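Long-range contacts in Lmo0740 protein (Listeria monocytogenes, PDB 4RFA), which probably acts as a Crp-type transcription activator, with a cyclic-nucleotide-binding-like N-terminal domain and a C-terminal DNA-binding domain: residues 45-50 and 108-113; 153-158 and 202-207. All coordinates share one frame; numbering follows the deposited sequence.

Interaction 1: residues 45-50 and 108-113; sequences EKAKSI and KIDADF
Ile50 and Ile109 form a hydrogen-bonded antiparallel pair in the β-roll of the cyclic-nucleotide-binding-like domain, where strand 103-110 runs into helix 111-120. Both backbone bonds of the pair are 2.8 Å: Ile50 N gives to Ile109 O, and Ile109 N gives to Ile50 O almost straight, at 171°. The ladder is carried one step further by the first helical residue, since Ala111 N meets a lone pair of Lys48 O at 3.0 Å. On the far edge of strand 103-110, backbone bonds of Lys108 and Asp110 join Thr30 of strand 29-35 and Tyr28, at the end of helix 25-28. Asp110 is the N-cap; its CG lies anti to the backbone N (chi1 167°), and OD1 accepts from Phe113 N at 2.8 Å. On the sheet face that carries Ile50 and Ile109, Ile50 CG1 meets Ala111 CB, with Phe87 and Leu114 close by. Lys108 extends past Ser49, whose OG packs 3.0 Å from CE without a bond. Beyond it, Lys108 NZ reaches the exposed carboxylate of Glu45 in a weak salt bridge, 3.3 Å from OE1 and 4.0 Å from OE2.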
loop_
_atom_site.group_PDB
_atom_site.type_symbol
_atom_site.label_atom_id
_atom_site.label_comp_id
_atom_site.label_asym_id
_atom_site.label_seq_id
_atom_site.Cartn_x
_atom_site.Cartn_y
_atom_site.Cartn_z
ATOM N N GLU A 45 23.173 1.251 -3.377
ATOM C CA GLU A 45 24.366 0.863 -2.633
ATOM C C GLU A 45 24.091 -0.445 -1.881
ATOM O O GLU A 45 22.938 -0.907 -1.794
ATOM C CB GLU A 45 24.784 1.975 -1.652
ATOM C CG GLU A 45 25.395 3.213 -2.306
ATOM C CD GLU A 45 25.133 4.492 -1.524
ATOM O OE1 GLU A 45 24.070 5.115 -1.738
ATOM O OE2 GLU A 45 25.986 4.883 -0.700
ATOM N N LYS A 46 25.154 -1.048 -1.357
ATOM C CA LYS A 46 25.028 -2.291 -0.601
ATOM C C LYS A 46 24.297 -1.998 0.701
ATOM O O LYS A 46 23.214 -2.530 0.954
ATOM C CB LYS A 46 26.400 -2.914 -0.339
ATOM C CG LYS A 46 27.096 -3.348 -1.619
ATOM C CD LYS A 46 28.282 -4.262 -1.359
ATOM C CE LYS A 46 28.658 -5.033 -2.616
ATOM N NZ LYS A 46 29.783 -5.984 -2.391
ATOM N N ALA A 47 24.885 -1.124 1.510
ATOM C CA ALA A 47 24.227 -0.640 2.711
ATOM C C ALA A 47 23.141 0.328 2.266
ATOM O O ALA A 47 23.417 1.326 1.607
ATOM C CB ALA A 47 25.226 0.035 3.639
ATOM N N LYS A 48 21.902 0.005 2.603
ATOM C CA LYS A 48 20.754 0.744 2.117
ATOM C C LYS A 48 20.250 1.693 3.210
ATOM O O LYS A 48 20.615 1.565 4.372
ATOM C CB LYS A 48 19.674 -0.247 1.680
ATOM C CG LYS A 48 20.266 -1.417 0.906
ATOM C CD LYS A 48 19.294 -2.049 -0.061
ATOM C CE LYS A 48 20.006 -3.109 -0.889
ATOM N NZ LYS A 48 19.219 -3.404 -2.116
ATOM N N SER A 49 19.410 2.640 2.834
ATOM C CA SER A 49 18.900 3.607 3.791
ATOM C C SER A 49 17.424 3.923 3.612
ATOM O O SER A 49 16.812 3.618 2.607
ATOM C CB SER A 49 19.750 4.883 3.741
ATOM O OG SER A 49 20.241 5.118 2.436
ATOM N N ILE A 50 16.874 4.524 4.644
ATOM C CA ILE A 50 15.505 4.956 4.719
ATOM C C ILE A 50 15.523 6.485 4.536
ATOM O O ILE A 50 16.478 7.127 4.958
ATOM C CB ILE A 50 14.951 4.547 6.089
ATOM C CG1 ILE A 50 15.020 3.033 6.245
ATOM C CG2 ILE A 50 13.527 4.979 6.263
ATOM C CD1 ILE A 50 14.385 2.278 5.093
ATOM N N LYS A 108 18.475 11.281 4.659
ATOM C CA LYS A 108 18.801 9.906 4.289
ATOM C C LYS A 108 19.411 9.281 5.511
ATOM O O LYS A 108 20.428 9.767 5.987
ATOM C CB LYS A 108 19.814 9.899 3.145
ATOM C CG LYS A 108 20.273 8.517 2.721
ATOM C CD LYS A 108 21.260 8.627 1.584
ATOM C CE LYS A 108 21.880 7.277 1.255
ATOM N NZ LYS A 108 23.081 7.472 0.406
ATOM N N ILE A 109 18.821 8.195 5.989
ATOM C CA ILE A 109 19.321 7.519 7.168
ATOM C C ILE A 109 19.705 6.067 6.926
ATOM O O ILE A 109 18.898 5.261 6.489
ATOM C CB ILE A 109 18.274 7.508 8.282
ATOM C CG1 ILE A 109 17.791 8.917 8.570
ATOM C CG2 ILE A 109 18.903 6.921 9.515
ATOM C CD1 ILE A 109 16.441 8.993 9.206
ATOM N N ASP A 110 20.937 5.725 7.254
ATOM C CA ASP A 110 21.406 4.390 7.041
ATOM C C ASP A 110 20.472 3.486 7.809
ATOM O O ASP A 110 20.143 3.737 8.960
ATOM C CB ASP A 110 22.869 4.246 7.464
ATOM C CG ASP A 110 23.302 2.801 7.550
ATOM O OD1 ASP A 110 22.794 2.081 8.450
ATOM O OD2 ASP A 110 24.119 2.397 6.697
ATOM N N ALA A 111 20.012 2.443 7.132
ATOM C CA ALA A 111 18.961 1.586 7.630
ATOM C C ALA A 111 19.424 0.665 8.776
ATOM O O ALA A 111 18.718 0.477 9.793
ATOM C CB ALA A 111 18.431 0.756 6.464
ATOM N N ASP A 112 20.605 0.086 8.638
ATOM C CA ASP A 112 21.195 -0.657 9.785
ATOM C C ASP A 112 21.227 0.180 11.089
ATOM O O ASP A 112 20.773 -0.300 12.149
ATOM C CB ASP A 112 22.603 -1.167 9.455
ATOM C CG ASP A 112 22.611 -2.628 9.010
ATOM O OD1 ASP A 112 21.811 -3.009 8.126
ATOM O OD2 ASP A 112 23.430 -3.401 9.558
ATOM N N PHE A 113 21.734 1.419 10.980
ATOM C CA PHE A 113 21.727 2.385 12.086
ATOM C C PHE A 113 20.337 2.548 12.640
ATOM O O PHE A 113 20.087 2.352 13.809
ATOM C CB PHE A 113 22.203 3.756 11.591
ATOM C CG PHE A 113 22.252 4.842 12.653
ATOM C CD1 PHE A 113 23.021 4.688 13.819
ATOM C CD2 PHE A 113 21.635 6.072 12.434
ATOM C CE1 PHE A 113 23.098 5.716 14.761
ATOM C CE2 PHE A 113 21.724 7.103 13.365
ATOM C CZ PHE A 113 22.458 6.929 14.532
#

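Interaction 2: residues 153-158 and 202-207; sequences RIYMAL and TELVEE
Glu207, whose side chain lies against Tyr155, turns its OE2 to NZ of Lys151, an ammonium that OE1 of Glu203 also holds in a salt bridge. Lys151 belongs to the same helix as Tyr155, so these charges join helix 150-165 to the end of helix 194-206. The two helices belong to the C-terminal domain, whose helices 183-189 and 194-206 are consistent with the helix-turn-helix of Crp-type regulators; the contact lies at the C-terminal end of the probable recognition helix. Segment axes approach to 11.6 Å and run at 72° to one another, and a single side chain, Leu204, does most of the bridging. Its CG sits over one face of the Tyr155 ring, displaced toward the rim, in a CH-pi contact 4.1 Å from the ring centroid and 19° off the normal. The CD1 branch lies over the same face, 3.4 Å from Tyr155 CE2. The other branch, CD2, meets Leu158 CD1 tip to tip at 3.5 Å and Ile154 CG2 at 3.9 Å. Ile154 has CG1 anti to the backbone N (chi1 -168°), which leaves CG2 between N and the carbonyl carbon, facing Leu204. Phe209 adds an edge-to-face contact to the Tyr155 ring, while Leu186 of helix 183-189 packs on Ile154 and Leu158. Glu207 OE1 is modelled at the hydroxyl edge of the ring, too close to Tyr155 OH for its exact position or bonding to be trusted. The chemistry thus divides into a buried aliphatic and aromatic centre around Leu204 and a polar margin, where one lysine probably offsets the charge of two neighbouring carboxylates.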
loop_
_atom_site.group_PDB
_atom_site.type_symbol
_atom_site.label_atom_id
_atom_site.label_comp_id
_atom_site.label_asym_id
_atom_site.label_seq_id
_atom_site.Cartn_x
_atom_site.Cartn_y
_atom_site.Cartn_z
ATOM N N ARG A 153 -14.040 9.182 -9.299
ATOM C CA ARG A 153 -12.648 9.329 -8.903
ATOM C C ARG A 153 -12.273 10.734 -8.450
ATOM O O ARG A 153 -11.493 10.905 -7.518
ATOM C CB ARG A 153 -11.742 8.922 -10.049
ATOM C CG ARG A 153 -11.823 7.439 -10.330
ATOM C CD ARG A 153 -10.643 6.866 -11.061
ATOM N NE ARG A 153 -10.349 7.471 -12.363
ATOM C CZ ARG A 153 -10.833 7.074 -13.538
ATOM N NH1 ARG A 153 -11.743 6.089 -13.629
ATOM N NH2 ARG A 153 -10.398 7.671 -14.640
ATOM N N ILE A 154 -12.826 11.755 -9.097
ATOM C CA ILE A 154 -12.430 13.120 -8.764
ATOM C C ILE A 154 -12.907 13.509 -7.366
ATOM O O ILE A 154 -12.196 14.189 -6.612
ATOM C CB ILE A 154 -12.889 14.121 -9.849
ATOM C CG1 ILE A 154 -12.215 15.476 -9.628
ATOM C CG2 ILE A 154 -14.404 14.284 -9.897
ATOM C CD1 ILE A 154 -12.497 16.449 -10.738
ATOM N N TYR A 155 -14.106 13.081 -6.993
ATOM C CA TYR A 155 -14.546 13.302 -5.606
ATOM C C TYR A 155 -13.610 12.656 -4.626
ATOM O O TYR A 155 -13.254 13.250 -3.623
ATOM C CB TYR A 155 -15.941 12.701 -5.406
ATOM C CG TYR A 155 -17.090 13.686 -5.683
ATOM C CD1 TYR A 155 -17.383 14.674 -4.765
ATOM C CD2 TYR A 155 -17.876 13.602 -6.818
ATOM C CE1 TYR A 155 -18.429 15.569 -4.952
ATOM C CE2 TYR A 155 -18.947 14.476 -7.013
ATOM C CZ TYR A 155 -19.190 15.475 -6.075
ATOM O OH TYR A 155 -20.200 16.389 -6.188
HETATM N N MSE A 156 -13.266 11.394 -4.889
HETATM C CA MSE A 156 -12.448 10.614 -3.982
HETATM C C MSE A 156 -11.079 11.213 -3.950
HETATM O O MSE A 156 -10.519 11.305 -2.882
HETATM C CB MSE A 156 -12.279 9.136 -4.399
HETATM C CG MSE A 156 -13.614 8.423 -4.248
HETATM SE SE MSE A 156 -13.540 6.616 -5.088
HETATM C CE MSE A 156 -12.339 5.932 -3.707
ATOM N N ALA A 157 -10.520 11.591 -5.105
ATOM C CA ALA A 157 -9.233 12.283 -5.107
ATOM C C ALA A 157 -9.251 13.562 -4.229
ATOM O O ALA A 157 -8.366 13.808 -3.419
ATOM C CB ALA A 157 -8.829 12.634 -6.527
ATOM N N LEU A 158 -10.206 14.439 -4.470
ATOM C CA LEU A 158 -10.192 15.722 -3.797
ATOM C C LEU A 158 -10.398 15.528 -2.325
ATOM O O LEU A 158 -9.834 16.269 -1.512
ATOM C CB LEU A 158 -11.281 16.624 -4.350
ATOM C CG LEU A 158 -10.930 17.235 -5.693
ATOM C CD1 LEU A 158 -12.149 17.904 -6.302
ATOM C CD2 LEU A 158 -9.757 18.210 -5.588
ATOM N N THR A 202 -16.471 21.626 -13.233
ATOM C CA THR A 202 -17.689 22.479 -13.347
ATOM C C THR A 202 -18.856 21.850 -12.613
ATOM O O THR A 202 -19.534 22.509 -11.805
ATOM C CB THR A 202 -18.055 22.727 -14.813
ATOM O OG1 THR A 202 -16.980 23.434 -15.409
ATOM C CG2 THR A 202 -19.330 23.550 -14.965
ATOM N N GLU A 203 -19.046 20.549 -12.832
ATOM C CA GLU A 203 -20.108 19.829 -12.140
ATOM C C GLU A 203 -19.945 19.929 -10.621
ATOM O O GLU A 203 -20.904 20.181 -9.928
ATOM C CB GLU A 203 -20.156 18.381 -12.584
ATOM C CG GLU A 203 -20.598 18.185 -14.022
ATOM C CD GLU A 203 -20.522 16.717 -14.420
ATOM O OE1 GLU A 203 -21.159 15.882 -13.751
ATOM O OE2 GLU A 203 -19.809 16.391 -15.385
ATOM N N LEU A 204 -18.727 19.748 -10.129
ATOM C CA LEU A 204 -18.441 19.787 -8.707
ATOM C C LEU A 204 -18.722 21.171 -8.096
ATOM O O LEU A 204 -19.081 21.283 -6.935
ATOM C CB LEU A 204 -16.977 19.358 -8.446
ATOM C CG LEU A 204 -16.760 17.853 -7.994
ATOM C CD1 LEU A 204 -17.395 16.866 -8.938
ATOM C CD2 LEU A 204 -15.281 17.527 -7.825
ATOM N N VAL A 205 -18.540 22.226 -8.872
ATOM C CA VAL A 205 -18.903 23.564 -8.384
ATOM C C VAL A 205 -20.420 23.677 -8.382
ATOM O O VAL A 205 -20.970 24.095 -7.388
ATOM C CB VAL A 205 -18.159 24.737 -9.080
ATOM C CG1 VAL A 205 -18.039 24.531 -10.565
ATOM C CG2 VAL A 205 -18.832 26.096 -8.819
ATOM N N GLU A 206 -21.101 23.170 -9.410
ATOM C CA GLU A 206 -22.575 23.208 -9.455
ATOM C C GLU A 206 -23.143 22.442 -8.280
ATOM O O GLU A 206 -24.093 22.885 -7.652
ATOM C CB GLU A 206 -23.126 22.694 -10.794
ATOM C CG GLU A 206 -22.692 23.601 -11.959
ATOM C CD GLU A 206 -22.828 23.023 -13.377
ATOM O OE1 GLU A 206 -22.819 21.772 -13.554
ATOM O OE2 GLU A 206 -22.893 23.862 -14.329
ATOM N N GLU A 207 -22.505 21.331 -7.918
ATOM C CA GLU A 207 -22.958 20.538 -6.801
ATOM C C GLU A 207 -22.487 21.043 -5.436
ATOM O O GLU A 207 -22.683 20.389 -4.421
ATOM C CB GLU A 207 -22.477 19.123 -7.028
ATOM C CG GLU A 207 -23.064 18.509 -8.288
ATOM C CD GLU A 207 -22.390 17.201 -8.659
ATOM O OE1 GLU A 207 -21.373 16.835 -8.023
ATOM O OE2 GLU A 207 -22.884 16.526 -9.580
#

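Overall arrangement
From the N terminus the chain passes through helix 11-20 and strand 29-35 before interaction 1 begins at 45-50. Most of the β-roll follows, 57 residues of strands and loops without a helix, until 108-113 returns beside the start and closes the loop. The chain then leaves through helices 111-120 and 126-143 into the C-terminal domain, where interaction 2 closes a second loop, 43 residues long, holding helix 183-189 and most of helix 194-206. The loops lie in series, neither nested nor crossed. Their centres stand 42 Å apart, on opposite sides of the chain's centre: interaction 1 ties strands within the sensor-like domain, interaction 2 ties helices within the probable DNA-binding domain.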